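Local atomic coordinates of Glyoxalase/bleomycin resistance protein/dioxygenase (Catenulispora acidiphila, PDB entry 4G6X), a protein that has the vicinal oxygen chelate fold and may act as a dioxygenase. Residues 27-32 with 61-66; 39-44 with 50-55; 65-70 with 74-79; 107-112 with 134-139; 122-127 with 143-148. All coordinates share one frame; numbering follows the deposited sequence.

Contact 1: residues 27-32 with 61-66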
# COMPACT_ATOMS: atom_id res chain seq x y z
N ILE A 27 -0.51 10.40 1.35
CA ILE A 27 -0.57 8.99 0.96
C ILE A 27 -0.72 8.86 -0.56
O ILE A 27 -1.82 8.65 -1.12
CB ILE A 27 -1.71 8.30 1.71
CG1 ILE A 27 -1.63 8.58 3.22
CG2 ILE A 27 -1.66 6.81 1.38
CD1 ILE A 27 -2.78 8.06 4.06
N HIS A 28 0.39 8.97 -1.25
CA HIS A 28 0.45 9.15 -2.69
C HIS A 28 0.76 7.85 -3.41
O HIS A 28 0.60 7.76 -4.64
CB HIS A 28 1.49 10.21 -3.06
CG HIS A 28 2.92 9.70 -2.94
ND1 HIS A 28 3.42 9.19 -1.76
CD2 HIS A 28 3.92 9.55 -3.89
CE1 HIS A 28 4.70 8.80 -1.95
NE2 HIS A 28 5.01 9.02 -3.25
N LEU A 29 1.28 6.86 -2.67
CA LEU A 29 1.72 5.63 -3.29
C LEU A 29 1.45 4.35 -2.48
O LEU A 29 1.60 4.31 -1.25
CB LEU A 29 3.21 5.71 -3.50
CG LEU A 29 3.96 4.64 -4.27
CD1 LEU A 29 3.60 4.76 -5.74
CD2 LEU A 29 5.46 4.84 -4.03
N THR A 30 1.07 3.31 -3.20
CA THR A 30 0.95 1.97 -2.61
C THR A 30 1.57 1.01 -3.60
O THR A 30 1.97 1.42 -4.69
CB THR A 30 -0.50 1.60 -2.26
OG1 THR A 30 -0.55 0.40 -1.44
CG2 THR A 30 -1.36 1.40 -3.49
N ASN A 31 1.80 -0.23 -3.17
CA ASN A 31 2.56 -1.18 -4.01
C ASN A 31 2.02 -2.57 -3.96
O ASN A 31 1.42 -2.99 -2.94
CB ASN A 31 4.03 -1.20 -3.63
CG ASN A 31 4.26 -1.71 -2.22
OD1 ASN A 31 3.72 -1.13 -1.26
ND2 ASN A 31 5.00 -2.79 -2.07
N VAL A 32 2.17 -3.29 -5.06
CA VAL A 32 2.03 -4.74 -5.06
C VAL A 32 3.31 -5.30 -5.69
O VAL A 32 3.89 -4.74 -6.64
CB VAL A 32 0.79 -5.16 -5.88
CG1 VAL A 32 0.80 -6.62 -6.26
CG2 VAL A 32 -0.46 -4.86 -5.07
N ASP A 61 14.94 -3.29 -14.42
CA ASP A 61 13.48 -3.27 -14.21
C ASP A 61 12.97 -1.85 -14.47
O ASP A 61 13.70 -0.96 -14.96
CB ASP A 61 13.10 -3.72 -12.80
CG ASP A 61 13.71 -5.10 -12.44
OD1 ASP A 61 13.37 -6.10 -13.09
OD2 ASP A 61 14.50 -5.14 -11.50
N ARG A 62 11.69 -1.70 -14.22
CA ARG A 62 11.02 -0.46 -14.41
C ARG A 62 10.43 0.04 -13.15
O ARG A 62 9.89 -0.72 -12.34
CB ARG A 62 9.83 -0.67 -15.36
CG ARG A 62 10.23 -1.18 -16.69
CD ARG A 62 9.24 -2.19 -17.19
NE ARG A 62 8.08 -1.53 -17.73
CZ ARG A 62 7.06 -2.18 -18.28
NH1 ARG A 62 6.06 -1.50 -18.82
NH2 ARG A 62 7.01 -3.51 -18.25
N TRP A 63 10.38 1.39 -13.04
CA TRP A 63 9.46 2.03 -12.15
C TRP A 63 8.19 2.16 -12.92
O TRP A 63 8.12 2.92 -13.85
CB TRP A 63 9.97 3.44 -11.78
CG TRP A 63 9.02 4.22 -10.91
CD1 TRP A 63 8.04 5.15 -11.30
CD2 TRP A 63 8.93 4.18 -9.46
NE1 TRP A 63 7.39 5.64 -10.21
CE2 TRP A 63 7.88 5.11 -9.08
CE3 TRP A 63 9.66 3.54 -8.47
CZ2 TRP A 63 7.54 5.32 -7.75
CZ3 TRP A 63 9.30 3.75 -7.13
CH2 TRP A 63 8.28 4.63 -6.78
N LEU A 64 7.19 1.38 -12.53
CA LEU A 64 5.92 1.29 -13.24
C LEU A 64 4.78 1.53 -12.28
O LEU A 64 4.53 0.70 -11.35
CB LEU A 64 5.86 -0.13 -13.79
CG LEU A 64 4.57 -0.46 -14.53
CD1 LEU A 64 4.36 0.46 -15.73
CD2 LEU A 64 4.57 -1.97 -14.91
N THR A 65 4.03 2.62 -12.48
CA THR A 65 2.90 2.87 -11.65
C THR A 65 1.67 2.98 -12.53
O THR A 65 1.75 3.38 -13.68
CB THR A 65 3.03 4.15 -10.82
OG1 THR A 65 3.19 5.24 -11.73
CG2 THR A 65 4.23 4.06 -9.94
N VAL A 66 0.53 2.65 -11.92
CA VAL A 66 -0.79 2.85 -12.54
C VAL A 66 -1.73 3.65 -11.64
O VAL A 66 -1.51 3.81 -10.44
CB VAL A 66 -1.43 1.48 -12.90
CG1 VAL A 66 -0.55 0.70 -13.90
CG2 VAL A 66 -1.77 0.64 -11.68

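Contact 2: residues 39-44 with 50-55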
# COMPACT_ATOMS: atom_id res chain seq x y z
N LYS A 39 3.69 -8.91 -17.60
CA LYS A 39 2.41 -9.54 -17.29
C LYS A 39 1.51 -8.63 -16.43
O LYS A 39 0.29 -8.48 -16.68
CB LYS A 39 2.61 -10.90 -16.59
CG LYS A 39 1.32 -11.59 -16.18
CD LYS A 39 1.49 -13.06 -15.73
CE LYS A 39 2.58 -13.14 -14.65
NZ LYS A 39 2.69 -14.52 -14.08
N ALA A 40 2.12 -8.01 -15.42
CA ALA A 40 1.36 -7.16 -14.51
C ALA A 40 0.77 -5.95 -15.26
O ALA A 40 -0.40 -5.60 -15.01
CB ALA A 40 2.25 -6.69 -13.38
N GLU A 41 1.58 -5.33 -16.10
CA GLU A 41 1.07 -4.19 -16.88
C GLU A 41 -0.17 -4.60 -17.67
O GLU A 41 -1.21 -3.91 -17.65
CB GLU A 41 2.11 -3.64 -17.84
CG GLU A 41 1.55 -2.41 -18.54
CD GLU A 41 2.50 -1.74 -19.51
OE1 GLU A 41 3.65 -2.17 -19.63
OE2 GLU A 41 2.05 -0.79 -20.18
N SER A 42 -0.04 -5.72 -18.37
CA SER A 42 -1.13 -6.28 -19.19
C SER A 42 -2.38 -6.57 -18.37
O SER A 42 -3.49 -6.32 -18.81
CB SER A 42 -0.67 -7.61 -19.83
OG SER A 42 -1.76 -8.30 -20.45
N PHE A 43 -2.22 -7.20 -17.21
CA PHE A 43 -3.35 -7.53 -16.35
C PHE A 43 -4.03 -6.33 -15.67
O PHE A 43 -5.25 -6.17 -15.69
CB PHE A 43 -2.94 -8.52 -15.24
CG PHE A 43 -4.11 -9.02 -14.46
CD1 PHE A 43 -4.84 -10.12 -14.91
CD2 PHE A 43 -4.53 -8.39 -13.27
CE1 PHE A 43 -5.95 -10.56 -14.20
CE2 PHE A 43 -5.63 -8.85 -12.57
CZ PHE A 43 -6.32 -9.95 -13.02
N TYR A 44 -3.21 -5.46 -15.07
CA TYR A 44 -3.72 -4.38 -14.28
C TYR A 44 -4.38 -3.34 -15.16
O TYR A 44 -5.36 -2.77 -14.74
CB TYR A 44 -2.65 -3.72 -13.39
CG TYR A 44 -2.45 -4.54 -12.09
CD1 TYR A 44 -1.81 -5.77 -12.05
CD2 TYR A 44 -3.03 -4.11 -10.91
CE1 TYR A 44 -1.74 -6.52 -10.86
CE2 TYR A 44 -2.97 -4.81 -9.75
CZ TYR A 44 -2.28 -6.04 -9.70
OH TYR A 44 -2.22 -6.76 -8.52
N PHE A 50 -6.97 -0.10 -14.77
CA PHE A 50 -6.02 0.95 -14.45
C PHE A 50 -5.31 1.52 -15.69
O PHE A 50 -5.22 0.90 -16.75
CB PHE A 50 -4.99 0.52 -13.40
CG PHE A 50 -5.57 0.13 -12.06
CD1 PHE A 50 -6.00 1.10 -11.15
CD2 PHE A 50 -5.67 -1.19 -11.69
CE1 PHE A 50 -6.51 0.75 -9.92
CE2 PHE A 50 -6.15 -1.55 -10.44
CZ PHE A 50 -6.56 -0.59 -9.54
N LEU A 51 -4.83 2.75 -15.55
CA LEU A 51 -4.08 3.42 -16.61
C LEU A 51 -2.62 3.54 -16.21
O LEU A 51 -2.31 3.85 -15.03
CB LEU A 51 -4.59 4.86 -16.80
CG LEU A 51 -6.11 4.99 -17.00
CD1 LEU A 51 -6.42 6.47 -17.21
CD2 LEU A 51 -6.56 4.15 -18.18
N VAL A 52 -1.72 3.39 -17.17
CA VAL A 52 -0.28 3.62 -16.84
C VAL A 52 -0.04 5.11 -16.55
O VAL A 52 -0.55 5.98 -17.27
CB VAL A 52 0.64 3.14 -17.98
CG1 VAL A 52 2.08 3.59 -17.74
CG2 VAL A 52 0.54 1.63 -18.10
N LYS A 53 0.62 5.41 -15.43
CA LYS A 53 0.95 6.75 -15.03
C LYS A 53 2.42 7.04 -15.31
O LYS A 53 2.76 7.96 -16.00
CB LYS A 53 0.63 6.96 -13.56
CG LYS A 53 0.98 8.30 -13.04
CD LYS A 53 0.08 9.35 -13.72
CE LYS A 53 0.08 10.61 -12.89
NZ LYS A 53 -0.85 11.61 -13.47
N ALA A 54 3.30 6.20 -14.80
CA ALA A 54 4.70 6.33 -15.06
C ALA A 54 5.28 4.94 -15.45
O ALA A 54 4.96 3.90 -14.83
CB ALA A 54 5.42 6.91 -13.86
N ASP A 55 6.16 4.99 -16.44
CA ASP A 55 6.95 3.81 -16.85
C ASP A 55 8.33 4.26 -17.21
O ASP A 55 8.55 4.82 -18.28
CB ASP A 55 6.28 3.18 -18.04
CG ASP A 55 6.91 1.82 -18.46
OD1 ASP A 55 7.90 1.34 -17.85
OD2 ASP A 55 6.41 1.29 -19.46
O HOH W 1 4.02 1.54 -20.76

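Contact 3: residues 65-70 with 74-79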
# COMPACT_ATOMS: atom_id res chain seq x y z
N THR A 65 4.03 2.62 -12.48
CA THR A 65 2.90 2.87 -11.65
C THR A 65 1.67 2.98 -12.53
O THR A 65 1.75 3.38 -13.68
CB THR A 65 3.03 4.15 -10.82
OG1 THR A 65 3.19 5.24 -11.73
CG2 THR A 65 4.23 4.06 -9.94
N VAL A 66 0.53 2.65 -11.92
CA VAL A 66 -0.79 2.85 -12.54
C VAL A 66 -1.73 3.65 -11.64
O VAL A 66 -1.51 3.81 -10.44
CB VAL A 66 -1.43 1.48 -12.90
CG1 VAL A 66 -0.55 0.70 -13.90
CG2 VAL A 66 -1.77 0.64 -11.68
N VAL A 67 -2.80 4.21 -12.22
CA VAL A 67 -3.75 5.01 -11.48
C VAL A 67 -5.15 4.61 -11.94
O VAL A 67 -5.31 4.04 -13.03
CB VAL A 67 -3.59 6.50 -11.75
CG1 VAL A 67 -2.34 7.05 -11.09
CG2 VAL A 67 -3.57 6.78 -13.23
N SER A 68 -6.13 4.89 -11.10
CA SER A 68 -7.54 4.71 -11.47
C SER A 68 -7.93 5.80 -12.46
O SER A 68 -7.50 6.95 -12.32
CB SER A 68 -8.44 4.82 -10.22
OG SER A 68 -9.83 4.86 -10.60
N PRO A 69 -8.73 5.43 -13.47
CA PRO A 69 -9.24 6.46 -14.40
C PRO A 69 -10.06 7.51 -13.69
O PRO A 69 -10.07 8.67 -14.10
CB PRO A 69 -10.12 5.67 -15.39
CG PRO A 69 -9.96 4.25 -15.09
CD PRO A 69 -9.06 4.06 -13.89
N GLU A 70 -10.73 7.13 -12.60
CA GLU A 70 -11.55 8.10 -11.83
C GLU A 70 -10.65 9.15 -11.15
O GLU A 70 -11.10 10.27 -10.85
CB GLU A 70 -12.40 7.41 -10.73
CG GLU A 70 -13.27 6.21 -11.16
CD GLU A 70 -14.67 6.57 -11.68
OE1 GLU A 70 -15.22 7.64 -11.31
OE2 GLU A 70 -15.24 5.77 -12.46
N GLY A 74 -4.42 11.06 -8.54
CA GLY A 74 -4.48 10.63 -7.16
C GLY A 74 -3.41 9.59 -6.86
O GLY A 74 -2.35 9.60 -7.45
N THR A 75 -3.72 8.69 -5.92
CA THR A 75 -2.77 7.72 -5.43
C THR A 75 -2.37 6.83 -6.57
O THR A 75 -3.21 6.50 -7.41
CB THR A 75 -3.40 6.95 -4.28
OG1 THR A 75 -3.82 7.92 -3.27
CG2 THR A 75 -2.46 5.93 -3.69
N GLN A 76 -1.09 6.48 -6.62
CA GLN A 76 -0.53 5.60 -7.63
C GLN A 76 -0.23 4.22 -7.03
O GLN A 76 0.02 4.13 -5.84
CB GLN A 76 0.79 6.18 -8.15
CG GLN A 76 0.58 7.40 -9.01
CD GLN A 76 1.90 8.04 -9.43
OE1 GLN A 76 2.89 7.37 -9.74
NE2 GLN A 76 1.88 9.37 -9.53
N LEU A 77 -0.39 3.19 -7.84
CA LEU A 77 -0.03 1.81 -7.49
C LEU A 77 1.22 1.43 -8.25
O LEU A 77 1.26 1.35 -9.50
CB LEU A 77 -1.19 0.84 -7.83
CG LEU A 77 -0.94 -0.68 -7.82
CD1 LEU A 77 -0.73 -1.10 -6.37
CD2 LEU A 77 -2.11 -1.40 -8.50
N LEU A 78 2.27 1.04 -7.49
CA LEU A 78 3.54 0.64 -8.04
C LEU A 78 3.50 -0.88 -8.22
O LEU A 78 3.11 -1.56 -7.27
CB LEU A 78 4.67 0.97 -7.02
CG LEU A 78 6.09 0.56 -7.41
CD1 LEU A 78 6.60 1.41 -8.56
CD2 LEU A 78 6.97 0.68 -6.16
N LEU A 79 3.80 -1.33 -9.42
CA LEU A 79 3.82 -2.75 -9.77
C LEU A 79 5.27 -3.16 -9.73
O LEU A 79 6.00 -3.02 -10.70
CB LEU A 79 3.16 -2.97 -11.12
CG LEU A 79 1.72 -2.47 -11.23
CD1 LEU A 79 1.24 -2.66 -12.66
CD2 LEU A 79 0.81 -3.13 -10.21
O HOH W 2 -5.56 6.73 -8.78

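Contact 4: residues 107-112 with 134-139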
# COMPACT_ATOMS: atom_id res chain seq x y z
N ASP A 107 -17.92 0.82 -6.69
CA ASP A 107 -19.30 1.20 -6.39
C ASP A 107 -20.29 0.04 -6.47
O ASP A 107 -21.23 0.01 -5.67
CB ASP A 107 -19.75 2.31 -7.35
CG ASP A 107 -18.96 3.61 -7.18
OD1 ASP A 107 -18.70 4.01 -6.01
OD2 ASP A 107 -18.60 4.21 -8.22
N ASP A 108 -20.08 -0.90 -7.41
CA ASP A 108 -21.00 -2.03 -7.66
C ASP A 108 -20.19 -3.29 -7.90
O ASP A 108 -19.77 -3.56 -9.02
CB ASP A 108 -21.88 -1.72 -8.88
CG ASP A 108 -22.96 -2.78 -9.13
OD1 ASP A 108 -22.89 -3.91 -8.56
OD2 ASP A 108 -23.89 -2.44 -9.92
N ILE A 109 -19.98 -4.06 -6.84
CA ILE A 109 -19.13 -5.25 -6.89
C ILE A 109 -19.74 -6.37 -7.73
O ILE A 109 -19.04 -7.12 -8.39
CB ILE A 109 -18.79 -5.71 -5.45
CG1 ILE A 109 -17.57 -6.64 -5.43
CG2 ILE A 109 -19.96 -6.41 -4.79
CD1 ILE A 109 -17.03 -6.79 -4.02
N ALA A 110 -21.06 -6.46 -7.74
CA ALA A 110 -21.73 -7.44 -8.58
C ALA A 110 -21.39 -7.23 -10.04
O ALA A 110 -21.04 -8.18 -10.76
CB ALA A 110 -23.25 -7.35 -8.38
N ALA A 111 -21.52 -5.98 -10.47
CA ALA A 111 -21.25 -5.57 -11.83
C ALA A 111 -19.81 -5.84 -12.17
O ALA A 111 -19.48 -6.37 -13.23
CB ALA A 111 -21.52 -4.08 -11.97
N GLU A 112 -18.91 -5.45 -11.27
CA GLU A 112 -17.50 -5.61 -11.55
C GLU A 112 -17.05 -7.10 -11.56
O GLU A 112 -16.29 -7.52 -12.44
CB GLU A 112 -16.69 -4.75 -10.58
CG GLU A 112 -15.21 -4.62 -10.94
CD GLU A 112 -14.92 -3.80 -12.20
OE1 GLU A 112 -15.84 -3.24 -12.84
OE2 GLU A 112 -13.71 -3.71 -12.55
N VAL A 134 -19.28 -5.56 1.29
CA VAL A 134 -19.37 -6.74 0.42
C VAL A 134 -18.02 -6.86 -0.25
O VAL A 134 -17.50 -5.86 -0.72
CB VAL A 134 -20.46 -6.57 -0.65
CG1 VAL A 134 -20.59 -7.84 -1.48
CG2 VAL A 134 -21.78 -6.22 0.03
N THR A 135 -17.45 -8.06 -0.24
CA THR A 135 -16.08 -8.25 -0.77
C THR A 135 -16.05 -9.39 -1.79
O THR A 135 -16.92 -10.26 -1.82
CB THR A 135 -15.04 -8.59 0.33
OG1 THR A 135 -15.31 -9.89 0.89
CG2 THR A 135 -15.02 -7.58 1.39
N ALA A 136 -15.02 -9.36 -2.64
CA ALA A 136 -14.68 -10.45 -3.55
C ALA A 136 -13.15 -10.53 -3.63
O ALA A 136 -12.47 -9.53 -3.41
CB ALA A 136 -15.25 -10.26 -4.95
N ILE A 137 -12.63 -11.70 -3.98
CA ILE A 137 -11.18 -11.87 -4.05
C ILE A 137 -10.81 -12.51 -5.38
O ILE A 137 -11.39 -13.53 -5.78
CB ILE A 137 -10.66 -12.70 -2.88
CG1 ILE A 137 -10.96 -11.96 -1.58
CG2 ILE A 137 -9.14 -12.95 -3.03
CD1 ILE A 137 -10.57 -12.73 -0.35
N LEU A 138 -9.87 -11.86 -6.07
CA LEU A 138 -9.40 -12.32 -7.37
C LEU A 138 -7.89 -12.61 -7.40
O LEU A 138 -7.14 -12.12 -6.54
CB LEU A 138 -9.78 -11.33 -8.51
CG LEU A 138 -9.13 -9.93 -8.44
CD1 LEU A 138 -7.84 -9.87 -9.24
CD2 LEU A 138 -10.07 -8.88 -9.03
N ASP A 139 -7.50 -13.47 -8.35
CA ASP A 139 -6.08 -13.81 -8.61
C ASP A 139 -5.54 -12.82 -9.66
O ASP A 139 -6.07 -12.72 -10.81
CB ASP A 139 -6.03 -15.25 -9.09
CG ASP A 139 -4.62 -15.71 -9.48
OD1 ASP A 139 -3.64 -14.99 -9.37
OD2 ASP A 139 -4.57 -16.88 -9.94

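Contact 5: residues 122-127 with 143-148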
# COMPACT_ATOMS: atom_id res chain seq x y z
N ARG A 122 -9.87 -14.81 -12.72
CA ARG A 122 -10.20 -15.87 -11.82
C ARG A 122 -10.53 -15.34 -10.44
O ARG A 122 -9.72 -14.66 -9.85
CB ARG A 122 -9.00 -16.78 -11.75
CG ARG A 122 -9.16 -18.05 -10.97
CD ARG A 122 -7.84 -18.79 -10.84
NE ARG A 122 -7.93 -19.64 -9.69
CZ ARG A 122 -7.12 -19.62 -8.67
NH1 ARG A 122 -6.08 -18.84 -8.62
NH2 ARG A 122 -7.36 -20.42 -7.69
N PHE A 123 -11.69 -15.67 -9.90
CA PHE A 123 -12.02 -15.31 -8.52
C PHE A 123 -11.90 -16.51 -7.59
O PHE A 123 -12.42 -17.63 -7.91
CB PHE A 123 -13.43 -14.74 -8.44
CG PHE A 123 -13.54 -13.33 -8.96
CD1 PHE A 123 -13.56 -12.27 -8.08
CD2 PHE A 123 -13.54 -13.08 -10.33
CE1 PHE A 123 -13.63 -10.97 -8.55
CE2 PHE A 123 -13.59 -11.79 -10.81
CZ PHE A 123 -13.64 -10.74 -9.94
N THR A 124 -11.24 -16.30 -6.45
CA THR A 124 -11.18 -17.28 -5.36
C THR A 124 -12.30 -17.11 -4.34
O THR A 124 -12.64 -18.04 -3.61
CB THR A 124 -9.82 -17.24 -4.66
OG1 THR A 124 -9.63 -15.92 -4.09
CG2 THR A 124 -8.69 -17.51 -5.65
N GLN A 125 -12.88 -15.92 -4.29
CA GLN A 125 -14.07 -15.64 -3.50
C GLN A 125 -15.00 -14.75 -4.28
O GLN A 125 -14.64 -13.64 -4.65
CB GLN A 125 -13.71 -14.95 -2.18
CG GLN A 125 -14.88 -14.80 -1.20
CD GLN A 125 -14.73 -13.57 -0.34
OE1 GLN A 125 -13.86 -13.51 0.54
NE2 GLN A 125 -15.51 -12.53 -0.64
N GLU A 126 -16.22 -15.26 -4.50
CA GLU A 126 -17.31 -14.51 -5.13
C GLU A 126 -17.79 -13.41 -4.18
O GLU A 126 -17.50 -13.47 -2.98
CB GLU A 126 -18.49 -15.45 -5.47
CG GLU A 126 -18.15 -16.47 -6.55
CD GLU A 126 -19.35 -17.37 -6.90
OE1 GLU A 126 -20.42 -17.24 -6.26
OE2 GLU A 126 -19.21 -18.21 -7.81
N PRO A 127 -18.53 -12.40 -4.72
CA PRO A 127 -19.04 -11.31 -3.87
C PRO A 127 -19.79 -11.84 -2.67
O PRO A 127 -20.76 -12.57 -2.84
CB PRO A 127 -19.98 -10.55 -4.79
CG PRO A 127 -19.39 -10.74 -6.13
CD PRO A 127 -18.91 -12.18 -6.12
N GLY A 143 1.06 -13.64 -8.62
CA GLY A 143 1.39 -14.14 -7.30
C GLY A 143 0.62 -13.54 -6.12
O GLY A 143 0.94 -13.83 -4.97
N ASN A 144 -0.39 -12.71 -6.40
CA ASN A 144 -1.21 -12.07 -5.36
C ASN A 144 -2.71 -12.36 -5.49
O ASN A 144 -3.24 -12.61 -6.62
CB ASN A 144 -1.07 -10.56 -5.40
CG ASN A 144 0.34 -10.08 -5.42
OD1 ASN A 144 0.82 -9.56 -6.44
ND2 ASN A 144 1.04 -10.24 -4.32
N LEU A 145 -3.38 -12.31 -4.35
CA LEU A 145 -4.83 -12.21 -4.32
C LEU A 145 -5.13 -10.73 -4.10
O LEU A 145 -4.41 -10.04 -3.37
CB LEU A 145 -5.39 -13.04 -3.15
CG LEU A 145 -5.18 -14.59 -3.23
CD1 LEU A 145 -5.62 -15.29 -1.98
CD2 LEU A 145 -5.88 -15.19 -4.46
N ILE A 146 -6.23 -10.27 -4.70
CA ILE A 146 -6.57 -8.86 -4.70
C ILE A 146 -8.00 -8.81 -4.26
O ILE A 146 -8.83 -9.57 -4.80
CB ILE A 146 -6.48 -8.26 -6.10
CG1 ILE A 146 -5.03 -8.29 -6.61
CG2 ILE A 146 -7.01 -6.82 -6.13
CD1 ILE A 146 -4.01 -7.54 -5.76
N GLN A 147 -8.28 -7.99 -3.27
CA GLN A 147 -9.65 -7.82 -2.80
C GLN A 147 -10.34 -6.61 -3.44
O GLN A 147 -9.77 -5.51 -3.50
CB GLN A 147 -9.65 -7.71 -1.27
CG GLN A 147 -10.99 -7.72 -0.58
CD GLN A 147 -10.86 -7.51 0.91
OE1 GLN A 147 -10.31 -6.52 1.37
NE2 GLN A 147 -11.38 -8.42 1.64
N LEU A 148 -11.58 -6.85 -3.88
CA LEU A 148 -12.55 -5.81 -4.19
C LEU A 148 -13.51 -5.60 -3.03
O LEU A 148 -14.01 -6.54 -2.43
CB LEU A 148 -13.36 -6.21 -5.38
CG LEU A 148 -12.82 -6.04 -6.80
CD1 LEU A 148 -11.38 -5.71 -6.96
CD2 LEU A 148 -13.38 -7.05 -7.82
O HOH W 3 -12.88 -10.80 1.95

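Contact 1: residues 27-32 with 61-66
Leu29 meets Trp63 and Thr65 in a small, purely apolar contact between two strands that are not neighbours in their sheet, 29-34 outermost within this chain and 61-67 further in. Strand 76-81 runs between them, so no backbone hydrogen bond joins the pair, and side chains on one face of the sheet must reach over the strand in the middle. Leu29 and Trp63 do this from opposite directions. In both, CG lies anti to the backbone N (chi1 -173° in Leu29, 176° in Trp63), and the long side chains extend until Leu29 CD2 is 3.9 Å from Trp63 CH2, at the outer end of the indole. The methyl meets the ring obliquely. The second methyl of the leucine turns to Thr65, where CD1 comes within 4.3 Å of CG2. A forked leucine suits this place because its two branches serve two partners, while the long, broad indole reaches over the strand between. Leu78, on that strand, touches both Trp63 and Thr65 and fills in the same apolar patch. A glycerol, probably from the crystallisation liquor, lies near the Trp63 side chain and may mark a pocket. Such a patch, on the face of a curved mixed sheet turned away from helix 37-46, is consistent with the inner lining of the open, half-barrel sheets of vicinal oxygen chelate proteins.

Contact 2: residues 39-44 with 50-55
The side chains of Tyr44 and Phe50 run side by side, and Phe50 CD2 comes to the edge of the tyrosine ring, near its plane, 4.0 Å from Tyr44 CD2. Another part of the tyrosine edge has Ala40 O in its plane, and Tyr44 O lies at the edge of the Phe50 ring, 3.4 Å from CD2. The same carbonyl accepts a bent hydrogen bond from Phe50 N (3.1 Å, 139° at the hydrogen), tying helix 37-46 to the residue just before strand 51-58. Flat aromatic rings suit this buried end; the tyrosine hydroxyl is also hydrogen-bonded to Asp140, and Phe104 meets Phe50 edge-to-face. At the other end Glu41, its chain extended, crosses Val52 at about a right angle and brings OE2 to 3.5 Å from Val52 CG2. One water donates to both Glu41 OE2 (3.1 Å) and Asp55 OD2 (2.7 Å). Arg62 forms salt bridges with both acids, so the closeness of the two carboxylates is probably offset and both are likely to stay ionised.

Contact 3: residues 65-70 with 74-79
Backbone hydrogen bonds come first: Val66 and Leu77 form an antiparallel hydrogen-bonded pair, Val66 N to Leu77 O at 2.8 Å and Leu77 N to Val66 O at 2.9 Å, the second almost straight (176°). Thr65 and Leu78 make the adjoining non-hydrogen-bonded pair. Among side chains the polar link is Thr65 OG1 donating to Gln76 OE1 (2.9 Å); the hydroxyl approaches from above the amide carbonyl plane, 38° out of it. With chi1 at 59°, Thr65 turns OG1 to the glutamine and leaves CG2 for Leu78 CD1, 3.8 Å away. Threonine suits the site because it serves both a polar and an apolar neighbour. Apolar contacts fill the other face, where branched Val66 lies alongside Leu77 (CG2 to CD2 3.8 Å) and meets Leu79 nearly at right angles. Back on the Thr65 side, Val67 CG1 packs on Gln76 CG at 3.6 Å. Where the strands part, a water accepts from Ser68 N and donates to Thr75 O, and Ser68 OG forms an ST turn with Glu70 N. In this hairpin strand 61-67 is flanked on its far side by 51-58 and strand 76-81 by 29-34, while Tyr44 of helix 37-46 lies against Leu77 and Leu79.

Contact 4: residues 107-112 with 134-139
Two torsions extend Ile109 toward Val134 and Ala136: chi1 of -162° sets CG1 anti to the backbone N, and chi2 of 165° carries CD1 straight on to the strand. CD1 thus lies against the backbone, 3.5 Å from both Val134 O and Ala136 N, and 4.0 Å from Ala136 CB. CG2, the shorter branch, meets Val134 CG1 at 3.7 Å. Each residue type fits its place: isoleucine offers one long and one short branch, the small methyl of Ala136 lets CD1 come down close to the strand, and branched valine fills the side next to CG2. No hydrogen bond crosses the contact. The helix start is fixed by Asp108 at the N-cap, whose OD1 accepts from Ala111 N (3.1 Å, 167°) from well above the carboxylate plane. An aspartate is apt here because its short side chain can fold back to a backbone N-H of the first turn, which has no carbonyl of the helix before it to bond to. Through Ile109, helix 109-118 rests its first turn on strand 134-139, which runs between strands 123-129 and 145-150; Ile109 also touches Leu148, and its N is held by Gln150 OE1.

Contact 5: residues 122-127 with 143-148
A water joins Gln147 to Gln125, accepting from Gln147 NE2 at 2.8 Å and donating to Gln125 OE1 at 3.2 Å. The other end of the Gln125 amide is gripped as well: NE2 donates to Glu126 O (3.2 Å, 162°), which lies in the amide plane, and is also hydrogen-bonded to Thr135 OG1. An amide suits this spot because it can donate and accept at once, which fixes its rotation. The remaining contacts are apolar. Leu145 CD2 lies 3.8 Å from Thr124 CG2, the two side chains crossing at a slant. Leu148 CD2 meets Phe123 in the ring plane, 4.0 Å from CE1 at the edge, and Tyr113 packs edge-to-face on the same phenylalanine. Phe123 thus packs from its strand against helix 109-118. Strand 134-139 runs between the segments; Phe123 with Leu148, on the helix side, and Thr124 with Leu145, on the other, reach past it. Thr124 and Gln125 both face Ile137, a classic beta bulge that turns a corner in the sheet's outermost strand within this chain.

Contacts 1, 2 and 3 belong to one four-stranded mixed sheet and helix 37-46, contacts 4 and 5 to a second sheet with helix 109-118. Both sheets have strand order 1-4-3-2, as in the paired modules of vicinal oxygen chelate proteins. Along the chain contact 2 is nested within contact 1, contact 3 begins on the strand where contact 1 ends, and contacts 4 and 5 interleave. Contacts 1 and 3 share Thr65 and Val66, their centres 7 Å apart; those of contacts 4 and 5 are 8 Å apart. Across the two sheets, centres lie about 18 to 23 Å apart, yet Phe43 touches Leu138 and Tyr44 touches Ile146, so helix 37-46 joins the halves.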